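Long-range contacts in hypothetical protein (Methanosarcina mazei, PDB 2I1S), which is of unknown function but belongs to the family of plasmid pRiA4b ORF-3-like proteins: residues A[18-23]-A[135-140]; A[50-55]-A[105-110]; A[9-14]-A[24-29]. One frame throughout, in Å; residues are numbered along the deposited sequence. Where two conformers were deposited one is given.

Contact 1: A[18-23]-A[135-140]; sequences ITPQIW and GKRAAV
R137, I22 and W23 carry this contact, where the antiparallel strands 22-29 and 131-136 meet at the edge of the mixed sheet, 131-136 being its outermost strand, and the chain after K136 runs on as loop. R137 is the main bridge. Its CD lies against the carbonyl oxygens of both P20 and Q21, and the bend at chi3 (72°) then turns NE aside. NH1 donates to P20 O at 2.8 Å, a bent bond with an N-H...O angle of 138°, while NH2 forms a salt bridge with E179. A long side chain with several N-H donors suits a loop that turns carbonyls toward it. I22 crosses the R137 side chain at about a right angle, its CG1 3.8 Å from R137 CB, and its CD1 reaches V140 CG1, which also meets I18 CD1; branched aliphatics fill this buried side next to helix 146-157. W23 pairs with K136 through two backbone bonds, K136 N to W23 O being 2.8 Å. Glycine suits position 135 because a side chain there would collide with W23 O. The indole lies over G135 CA, which sits 3.8 Å from the centroid of the six-membered ring, 20° off its normal, a CH-pi contact.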
loop_
_atom_site.group_PDB
_atom_site.type_symbol
_atom_site.label_atom_id
_atom_site.label_comp_id
_atom_site.label_asym_id
_atom_site.label_seq_id
_atom_site.Cartn_x
_atom_site.Cartn_y
_atom_site.Cartn_z
ATOM N N ILE A 18 6.153 -7.563 -8.302
ATOM C CA ILE A 18 5.189 -8.390 -9.058
ATOM C C ILE A 18 4.902 -7.653 -10.384
ATOM O O ILE A 18 4.654 -6.432 -10.379
ATOM C CB ILE A 18 3.885 -8.652 -8.229
ATOM C CG1 ILE A 18 4.095 -9.819 -7.270
ATOM C CG2 ILE A 18 2.659 -8.987 -9.118
ATOM C CD1 ILE A 18 3.446 -9.557 -5.973
ATOM N N THR A 19 4.992 -8.384 -11.504
ATOM C CA THR A 19 4.584 -7.846 -12.797
ATOM C C THR A 19 3.569 -8.820 -13.448
ATOM O O THR A 19 3.642 -10.044 -13.225
ATOM C CB THR A 19 5.768 -7.522 -13.753
ATOM O OG1 THR A 19 6.495 -8.713 -13.994
ATOM C CG2 THR A 19 6.712 -6.507 -13.169
ATOM N N PRO A 20 2.575 -8.283 -14.182
ATOM C CA PRO A 20 2.212 -6.872 -14.260
ATOM C C PRO A 20 2.026 -6.205 -12.885
ATOM O O PRO A 20 1.733 -6.882 -11.881
ATOM C CB PRO A 20 0.880 -6.909 -15.021
ATOM C CG PRO A 20 0.930 -8.110 -15.836
ATOM C CD PRO A 20 1.739 -9.116 -15.077
ATOM N N GLN A 21 2.142 -4.887 -12.856
ATOM C CA GLN A 21 2.050 -4.094 -11.637
ATOM C C GLN A 21 0.672 -4.069 -10.928
ATOM O O GLN A 21 -0.357 -3.913 -11.541
ATOM C CB GLN A 21 2.560 -2.687 -11.923
ATOM C CG GLN A 21 2.604 -1.791 -10.732
ATOM C CD GLN A 21 3.129 -0.435 -11.076
ATOM O OE1 GLN A 21 2.480 0.344 -11.768
ATOM N NE2 GLN A 21 4.323 -0.139 -10.611
ATOM N N ILE A 22 0.675 -4.308 -9.622
ATOM C CA ILE A 22 -0.519 -4.155 -8.806
ATOM C C ILE A 22 -0.405 -2.753 -8.191
ATOM O O ILE A 22 0.602 -2.459 -7.538
ATOM C CB ILE A 22 -0.585 -5.219 -7.672
ATOM C CG1 ILE A 22 -0.500 -6.679 -8.197
ATOM C CG2 ILE A 22 -1.794 -4.995 -6.792
ATOM C CD1 ILE A 22 -0.263 -7.698 -7.077
ATOM N N TRP A 23 -1.391 -1.883 -8.441
ATOM C CA TRP A 23 -1.334 -0.497 -7.938
ATOM C C TRP A 23 -2.710 0.050 -7.647
ATOM O O TRP A 23 -3.713 -0.483 -8.132
ATOM C CB TRP A 23 -0.587 0.458 -8.890
ATOM C CG TRP A 23 -1.254 0.602 -10.273
ATOM C CD1 TRP A 23 -1.003 -0.168 -11.369
ATOM C CD2 TRP A 23 -2.301 1.509 -10.651
ATOM N NE1 TRP A 23 -1.791 0.208 -12.399
ATOM C CE2 TRP A 23 -2.620 1.225 -11.996
ATOM C CE3 TRP A 23 -3.033 2.514 -9.971
ATOM C CZ2 TRP A 23 -3.622 1.926 -12.714
ATOM C CZ3 TRP A 23 -4.014 3.218 -10.679
ATOM C CH2 TRP A 23 -4.280 2.936 -12.067
ATOM N N GLY A 135 -7.147 1.737 -9.836
ATOM C CA GLY A 135 -6.225 0.668 -9.422
ATOM C C GLY A 135 -6.169 -0.413 -10.477
ATOM O O GLY A 135 -6.995 -0.443 -11.365
ATOM N N LYS A 136 -5.178 -1.287 -10.402
ATOM C CA LYS A 136 -5.143 -2.427 -11.301
ATOM C C LYS A 136 -4.714 -3.641 -10.469
ATOM O O LYS A 136 -3.804 -3.518 -9.661
ATOM C CB LYS A 136 -4.135 -2.197 -12.415
ATOM C CG LYS A 136 -4.524 -2.717 -13.763
ATOM C CD LYS A 136 -5.586 -1.886 -14.412
ATOM C CE LYS A 136 -6.108 -2.567 -15.655
ATOM N NZ LYS A 136 -5.500 -2.076 -16.988
ATOM N N ARG A 137 -5.401 -4.769 -10.695
ATOM C CA ARG A 137 -5.070 -6.116 -10.233
ATOM C C ARG A 137 -5.545 -6.358 -8.812
ATOM O O ARG A 137 -5.692 -5.415 -8.034
ATOM C CB ARG A 137 -3.588 -6.445 -10.381
ATOM C CG ARG A 137 -3.037 -6.167 -11.774
ATOM C CD ARG A 137 -1.807 -6.950 -12.025
ATOM N NE ARG A 137 -2.080 -8.362 -12.202
ATOM C CZ ARG A 137 -1.191 -9.334 -12.000
ATOM N NH1 ARG A 137 0.035 -9.034 -11.580
ATOM N NH2 ARG A 137 -1.530 -10.612 -12.234
ATOM N N ALA A 138 -5.805 -7.615 -8.483
ATOM C CA ALA A 138 -6.041 -8.004 -7.092
ATOM C C ALA A 138 -4.792 -7.787 -6.227
ATOM O O ALA A 138 -3.675 -8.116 -6.619
ATOM C CB ALA A 138 -6.493 -9.470 -7.022
ATOM N N ALA A 139 -4.988 -7.217 -5.052
ATOM C CA ALA A 139 -3.963 -7.170 -4.025
ATOM C C ALA A 139 -3.481 -8.575 -3.608
ATOM O O ALA A 139 -4.217 -9.570 -3.691
ATOM C CB ALA A 139 -4.495 -6.414 -2.843
ATOM N N VAL A 140 -2.222 -8.674 -3.193
ATOM C CA VAL A 140 -1.709 -9.985 -2.760
ATOM C C VAL A 140 -2.453 -10.360 -1.469
ATOM O O VAL A 140 -2.629 -9.506 -0.589
ATOM C CB VAL A 140 -0.159 -9.958 -2.528
ATOM C CG1 VAL A 140 0.593 -9.643 -3.845
ATOM C CG2 VAL A 140 0.247 -8.956 -1.406
HETATM O O HOH W 1 1.824 -11.677 -11.884
#

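Contact 2: A[50-55]-A[105-110]; sequences YHLHEF and YDFGDN
H51 and D106 lie side by side and point the same way, the imidazole stacked on the carboxylate with their planes 21° apart. D106 OD1 stands over one face of the ring, toward the rim and 3.2 Å from H51 CD2, while CB of Y50 covers the opposite face. This is a stacking contact: H51 NE2 bonds instead to D143, and the nearby carboxylates would probably favour a protonated imidazole. The other carboxylate oxygen, D106 OD2, serves its own loop, accepting from G108 N at 3.0 Å on its anti side and from D109 N at 3.1 Å, well above the carboxylate plane. Two bonds to one oxygen thus fix the carboxylate against which the histidine rests.

Y105 crosses H51 at about a right angle, the two ring planes 58° apart. Its CG is anti to the backbone N (chi1 168°), and the long phenol carries OH to the backbone of Y50, whose N donates to it at 2.9 Å. The hydroxyl also pairs with E142, so a tyrosine suits this place by combining a buried ring with a polar end.

On the other side of the backbone, F107 receives L52 over one face: L52 CB lies 3.8 Å from the ring centroid, a CH-pi contact, and the two side chains cross at about a right angle. Between these groups D106 N donates to L52 O at 2.8 Å, nearly along the C=O axis, and a water accepts from both L52 N and F107 N. The whole is typical of an antiparallel strand pair, H53 opposite Y105 in a non-hydrogen-bonded site, passing into a tight connection between strands 100-105 and 111-122 that D106 shapes as an Asx turn.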
loop_
_atom_site.group_PDB
_atom_site.type_symbol
_atom_site.label_atom_id
_atom_site.label_comp_id
_atom_site.label_asym_id
_atom_site.label_seq_id
_atom_site.Cartn_x
_atom_site.Cartn_y
_atom_site.Cartn_z
ATOM N N TYR A 50 -2.345 -7.591 10.475
ATOM C CA TYR A 50 -1.956 -8.684 11.361
ATOM C C TYR A 50 -0.511 -8.546 11.787
ATOM O O TYR A 50 -0.088 -9.120 12.817
ATOM C CB TYR A 50 -1.987 -9.986 10.569
ATOM C CG TYR A 50 -3.346 -10.546 10.252
ATOM C CD1 TYR A 50 -4.319 -10.607 11.226
ATOM C CD2 TYR A 50 -3.619 -11.086 8.986
ATOM C CE1 TYR A 50 -5.573 -11.157 10.949
ATOM C CE2 TYR A 50 -4.856 -11.663 8.695
ATOM C CZ TYR A 50 -5.830 -11.680 9.682
ATOM O OH TYR A 50 -7.058 -12.233 9.464
ATOM N N HIS A 51 0.262 -7.836 10.953
ATOM C CA HIS A 51 1.714 -7.941 11.016
ATOM C C HIS A 51 2.306 -6.575 11.313
ATOM O O HIS A 51 1.576 -5.592 11.375
ATOM C CB HIS A 51 2.270 -8.495 9.696
ATOM C CG HIS A 51 1.655 -9.788 9.274
ATOM N ND1 HIS A 51 1.869 -10.981 9.955
ATOM C CD2 HIS A 51 0.795 -10.071 8.269
ATOM C CE1 HIS A 51 1.181 -11.945 9.362
ATOM N NE2 HIS A 51 0.519 -11.412 8.339
ATOM N N LEU A 52 3.635 -6.546 11.491
ATOM C CA LEU A 52 4.381 -5.314 11.675
ATOM C C LEU A 52 4.501 -4.564 10.352
ATOM O O LEU A 52 4.446 -5.172 9.286
ATOM C CB LEU A 52 5.756 -5.595 12.322
ATOM C CG LEU A 52 5.705 -6.314 13.667
ATOM C CD1 LEU A 52 7.093 -6.499 14.243
ATOM C CD2 LEU A 52 4.803 -5.609 14.690
ATOM N N HIS A 53 4.636 -3.242 10.447
ATOM C CA HIS A 53 4.919 -2.386 9.293
ATOM C C HIS A 53 5.951 -1.279 9.597
ATOM O O HIS A 53 6.259 -1.000 10.753
ATOM C CB HIS A 53 3.624 -1.799 8.717
ATOM C CG HIS A 53 3.168 -0.583 9.421
ATOM N ND1 HIS A 53 2.310 -0.632 10.500
ATOM C CD2 HIS A 53 3.487 0.720 9.242
ATOM C CE1 HIS A 53 2.106 0.598 10.939
ATOM N NE2 HIS A 53 2.820 1.433 10.203
ATOM N N GLU A 54 6.522 -0.678 8.558
ATOM C CA GLU A 54 7.267 0.570 8.719
ATOM C C GLU A 54 7.437 1.272 7.388
ATOM O O GLU A 54 7.307 0.639 6.349
ATOM C CB GLU A 54 8.605 0.376 9.444
ATOM C CG GLU A 54 9.719 -0.209 8.631
ATOM C CD GLU A 54 11.061 -0.061 9.348
ATOM O OE1 GLU A 54 11.063 0.479 10.483
ATOM O OE2 GLU A 54 12.106 -0.486 8.779
ATOM N N PHE A 55 7.639 2.584 7.453
ATOM C CA PHE A 55 7.982 3.412 6.322
ATOM C C PHE A 55 9.487 3.741 6.408
ATOM O O PHE A 55 10.046 3.869 7.511
ATOM C CB PHE A 55 7.197 4.727 6.330
ATOM C CG PHE A 55 5.693 4.565 6.371
ATOM C CD1 PHE A 55 4.943 4.611 5.195
ATOM C CD2 PHE A 55 5.019 4.387 7.598
ATOM C CE1 PHE A 55 3.548 4.459 5.228
ATOM C CE2 PHE A 55 3.632 4.241 7.641
ATOM C CZ PHE A 55 2.889 4.274 6.428
ATOM N N TYR A 105 5.261 -4.057 4.989
ATOM C CA TYR A 105 4.247 -4.659 5.817
ATOM C C TYR A 105 4.496 -6.176 5.809
ATOM O O TYR A 105 4.664 -6.778 4.734
ATOM C CB TYR A 105 2.853 -4.313 5.273
ATOM C CG TYR A 105 1.736 -5.124 5.905
ATOM C CD1 TYR A 105 1.466 -5.012 7.292
ATOM C CD2 TYR A 105 0.980 -6.036 5.145
ATOM C CE1 TYR A 105 0.447 -5.765 7.911
ATOM C CE2 TYR A 105 -0.045 -6.786 5.741
ATOM C CZ TYR A 105 -0.295 -6.656 7.151
ATOM O OH TYR A 105 -1.306 -7.382 7.796
ATOM N N ASP A 106 4.516 -6.789 7.001
ATOM C CA ASP A 106 4.788 -8.226 7.179
ATOM C C ASP A 106 6.271 -8.462 7.026
ATOM O O ASP A 106 6.775 -8.539 5.907
ATOM C CB ASP A 106 3.988 -9.125 6.188
ATOM C CG ASP A 106 3.960 -10.608 6.607
ATOM O OD1 ASP A 106 3.008 -11.319 6.262
ATOM O OD2 ASP A 106 4.890 -11.073 7.304
ATOM N N PHE A 107 6.967 -8.590 8.148
ATOM C CA PHE A 107 8.417 -8.760 8.149
ATOM C C PHE A 107 8.830 -10.202 7.847
ATOM O O PHE A 107 10.037 -10.507 7.796
ATOM C CB PHE A 107 9.032 -8.245 9.489
ATOM C CG PHE A 107 8.837 -6.747 9.702
ATOM C CD1 PHE A 107 8.342 -5.935 8.661
ATOM C CD2 PHE A 107 9.180 -6.151 10.907
ATOM C CE1 PHE A 107 8.152 -4.580 8.826
ATOM C CE2 PHE A 107 9.004 -4.772 11.091
ATOM C CZ PHE A 107 8.487 -3.987 10.062
ATOM N N GLY A 108 7.843 -11.082 7.658
ATOM C CA GLY A 108 8.095 -12.444 7.147
ATOM C C GLY A 108 7.953 -12.508 5.624
ATOM O O GLY A 108 8.912 -12.786 4.900
ATOM N N ASP A 109 6.754 -12.225 5.126
ATOM C CA ASP A 109 6.515 -12.184 3.684
ATOM C C ASP A 109 7.195 -10.985 2.999
ATOM O O ASP A 109 7.502 -11.061 1.803
ATOM C CB ASP A 109 5.003 -12.173 3.370
ATOM C CG ASP A 109 4.351 -13.562 3.462
ATOM O OD1 ASP A 109 4.931 -14.513 4.037
ATOM O OD2 ASP A 109 3.228 -13.705 2.937
ATOM N N ASN A 110 7.410 -9.896 3.738
ATOM C CA ASN A 110 8.189 -8.730 3.281
ATOM C C ASN A 110 7.501 -8.037 2.082
ATOM O O ASN A 110 8.057 -7.889 0.990
ATOM C CB ASN A 110 9.677 -9.116 3.049
ATOM C CG ASN A 110 10.609 -7.886 2.770
ATOM O OD1 ASN A 110 10.429 -6.795 3.329
ATOM N ND2 ASN A 110 11.611 -8.085 1.889
HETATM O O HOH W 2 5.554 -8.912 10.724
#

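Contact 3: A[9-14]-A[24-29]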
loop_
_atom_site.group_PDB
_atom_site.type_symbol
_atom_site.label_atom_id
_atom_site.label_comp_id
_atom_site.label_asym_id
_atom_site.label_seq_id
_atom_site.Cartn_x
_atom_site.Cartn_y
_atom_site.Cartn_z
ATOM N N TYR A 9 -3.107 15.173 -1.134
ATOM C CA TYR A 9 -1.992 14.498 -1.793
ATOM C C TYR A 9 -2.532 13.354 -2.668
ATOM O O TYR A 9 -3.185 12.440 -2.151
ATOM C CB TYR A 9 -1.030 13.971 -0.719
ATOM C CG TYR A 9 -0.266 15.049 0.068
ATOM C CD1 TYR A 9 -0.538 16.420 -0.119
ATOM C CD2 TYR A 9 0.742 14.689 0.988
ATOM C CE1 TYR A 9 0.168 17.409 0.576
ATOM C CE2 TYR A 9 1.457 15.658 1.691
ATOM C CZ TYR A 9 1.164 17.031 1.480
ATOM O OH TYR A 9 1.863 18.021 2.187
ATOM N N HIS A 10 -2.276 13.427 -3.986
ATOM C CA HIS A 10 -2.552 12.336 -4.931
ATOM C C HIS A 10 -1.354 11.373 -4.973
ATOM O O HIS A 10 -0.267 11.717 -5.507
ATOM C CB HIS A 10 -2.860 12.868 -6.337
ATOM C CG HIS A 10 -3.952 13.897 -6.364
ATOM N ND1 HIS A 10 -4.989 13.861 -7.274
ATOM C CD2 HIS A 10 -4.176 14.990 -5.591
ATOM C CE1 HIS A 10 -5.802 14.886 -7.063
ATOM N NE2 HIS A 10 -5.334 15.582 -6.043
ATOM N N LEU A 11 -1.564 10.175 -4.400
ATOM C CA LEU A 11 -0.498 9.201 -4.171
ATOM C C LEU A 11 -0.666 8.024 -5.096
ATOM O O LEU A 11 -1.788 7.562 -5.275
ATOM C CB LEU A 11 -0.555 8.696 -2.713
ATOM C CG LEU A 11 -0.355 9.749 -1.616
ATOM C CD1 LEU A 11 -0.499 9.098 -0.228
ATOM C CD2 LEU A 11 1.001 10.538 -1.732
ATOM N N LYS A 12 0.412 7.524 -5.692
ATOM C CA LYS A 12 0.338 6.174 -6.256
ATOM C C LYS A 12 0.985 5.202 -5.299
ATOM O O LYS A 12 1.997 5.517 -4.672
ATOM C CB LYS A 12 0.994 6.080 -7.618
ATOM C CG LYS A 12 0.678 4.794 -8.358
ATOM C CD LYS A 12 1.419 4.767 -9.668
ATOM C CE LYS A 12 1.275 3.380 -10.279
ATOM N NZ LYS A 12 2.129 3.142 -11.469
ATOM N N LEU A 13 0.353 4.042 -5.151
ATOM C CA LEU A 13 0.842 2.941 -4.307
ATOM C C LEU A 13 1.035 1.723 -5.174
ATOM O O LEU A 13 0.071 1.270 -5.814
ATOM C CB LEU A 13 -0.162 2.584 -3.228
ATOM C CG LEU A 13 -0.833 3.729 -2.457
ATOM C CD1 LEU A 13 -1.772 3.160 -1.415
ATOM C CD2 LEU A 13 0.176 4.671 -1.830
ATOM N N SER A 14 2.263 1.200 -5.228
ATOM C CA SER A 14 2.533 0.013 -6.032
ATOM C C SER A 14 3.219 -1.075 -5.230
ATOM O O SER A 14 4.190 -0.827 -4.519
ATOM C CB SER A 14 3.323 0.346 -7.323
ATOM O OG SER A 14 4.737 0.371 -7.143
ATOM N N ARG A 24 -2.720 1.112 -6.834
ATOM C CA ARG A 24 -3.912 1.908 -6.470
ATOM C C ARG A 24 -3.558 3.379 -6.470
ATOM O O ARG A 24 -2.418 3.773 -6.148
ATOM C CB ARG A 24 -4.412 1.566 -5.064
ATOM C CG ARG A 24 -4.337 0.123 -4.737
ATOM C CD ARG A 24 -5.461 -0.552 -5.426
ATOM N NE ARG A 24 -5.739 -1.923 -4.969
ATOM C CZ ARG A 24 -5.538 -2.990 -5.718
ATOM N NH1 ARG A 24 -5.920 -4.149 -5.286
ATOM N NH2 ARG A 24 -4.957 -2.888 -6.907
ATOM N N ARG A 25 -4.504 4.211 -6.846
ATOM C CA ARG A 25 -4.286 5.655 -6.700
ATOM C C ARG A 25 -5.275 6.161 -5.656
ATOM O O ARG A 25 -6.445 5.833 -5.710
ATOM C CB ARG A 25 -4.384 6.394 -8.070
ATOM C CG ARG A 25 -3.034 6.857 -8.576
ATOM C CD ARG A 25 -3.068 7.581 -9.938
ATOM N NE ARG A 25 -2.762 6.561 -10.910
ATOM C CZ ARG A 25 -1.633 6.402 -11.582
ATOM N NH1 ARG A 25 -0.652 7.269 -11.521
ATOM N NH2 ARG A 25 -1.524 5.355 -12.363
ATOM N N ILE A 26 -4.787 6.872 -4.657
ATOM C CA ILE A 26 -5.655 7.409 -3.608
ATOM C C ILE A 26 -5.356 8.886 -3.382
ATOM O O ILE A 26 -4.232 9.339 -3.649
ATOM C CB ILE A 26 -5.520 6.638 -2.244
ATOM C CG1 ILE A 26 -4.131 6.857 -1.602
ATOM C CG2 ILE A 26 -5.943 5.154 -2.391
ATOM C CD1 ILE A 26 -3.959 6.281 -0.143
ATOM N N GLN A 27 -6.342 9.636 -2.883
ATOM C CA GLN A 27 -6.063 11.012 -2.436
ATOM C C GLN A 27 -6.258 11.133 -0.917
ATOM O O GLN A 27 -7.288 10.716 -0.368
ATOM C CB GLN A 27 -6.912 12.009 -3.195
ATOM C CG GLN A 27 -6.761 11.933 -4.722
ATOM C CD GLN A 27 -7.741 12.837 -5.430
ATOM O OE1 GLN A 27 -8.259 13.772 -4.819
ATOM N NE2 GLN A 27 -8.002 12.580 -6.723
ATOM N N VAL A 28 -5.273 11.692 -0.226
ATOM C CA VAL A 28 -5.374 11.799 1.237
ATOM C C VAL A 28 -5.310 13.262 1.739
ATOM O O VAL A 28 -4.682 14.087 1.095
ATOM C CB VAL A 28 -4.304 10.903 1.964
ATOM C CG1 VAL A 28 -4.570 9.445 1.690
ATOM C CG2 VAL A 28 -2.896 11.269 1.540
ATOM N N PRO A 29 -5.981 13.578 2.879
ATOM C CA PRO A 29 -5.786 14.897 3.470
ATOM C C PRO A 29 -4.308 15.181 3.701
ATOM O O PRO A 29 -3.552 14.280 4.135
ATOM C CB PRO A 29 -6.532 14.801 4.822
ATOM C CG PRO A 29 -7.612 13.794 4.576
ATOM C CD PRO A 29 -6.963 12.780 3.648
#
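Strands 9-14 and 24-29 run antiparallel as the two arms of a beta hairpin, their axes 4.8 Å apart at closest approach and their directions 149° apart. Y9, L11 and L13 form hydrogen-bonded pairs with V28, I26 and R24, giving six backbone bonds; the straightest, L11 N to I26 O, measures 2.9 Å with an angle of 175° at the hydrogen. H10 and Q27, like K12 and R25, make the alternating non-hydrogen-bonded pairs.

On the face that carries Y9, L11, L13, R24, I26 and V28, the side chains of L11, L13 and I26 touch helix 34-44. L11 CD1 packs on V28 CG2 at 3.7 Å, and L13 CD1 meets I26 CD1 at 4.0 Å, both pairs crossing at about a right angle. Leucine reach and beta-branched width suit such a buried face; R24, at its end, bonds to V44 O.

The face of H10, K12, R25 and Q27 is polar. The Q27 amide is stacked over one face of the H10 imidazole, offset toward its rim, planes 24° apart, with Q27 CG 3.8 Å from the ring centroid. Beside it the extended K12 chain passes over a face of the R25 guanidinium, K12 CD lying 3.7 Å from R25 NH1. The two cationic ends, K12 NZ and R25 NH2, are only 4.4 Å apart, a repulsion probably eased because R25 forms a salt bridge with E118 and K12 bonds to Q21, while both lie against the W23 ring.

Overall arrangement
All three contacts belong to one mixed sheet. Contact 3 closes first along the chain, joining the neighbouring strands 7-15 and 22-29; contact 1 shares strand 22-29 and ties it to the outermost strand 131-136, so the segments of these two alternate in sequence. Their centres are about 15 Å apart, yet they touch through Q21 with K12 and through R24 with the backbone of R137. Contact 2 falls in sequence between the two halves of contact 1, joining strand 53-58 to the end of 100-105. Its centre lies about 18 Å from that of contact 1 and about 20 Å from that of contact 3. Contact 3 is a local hairpin, while contacts 1 and 2 bring strands distant in sequence into the same sheet.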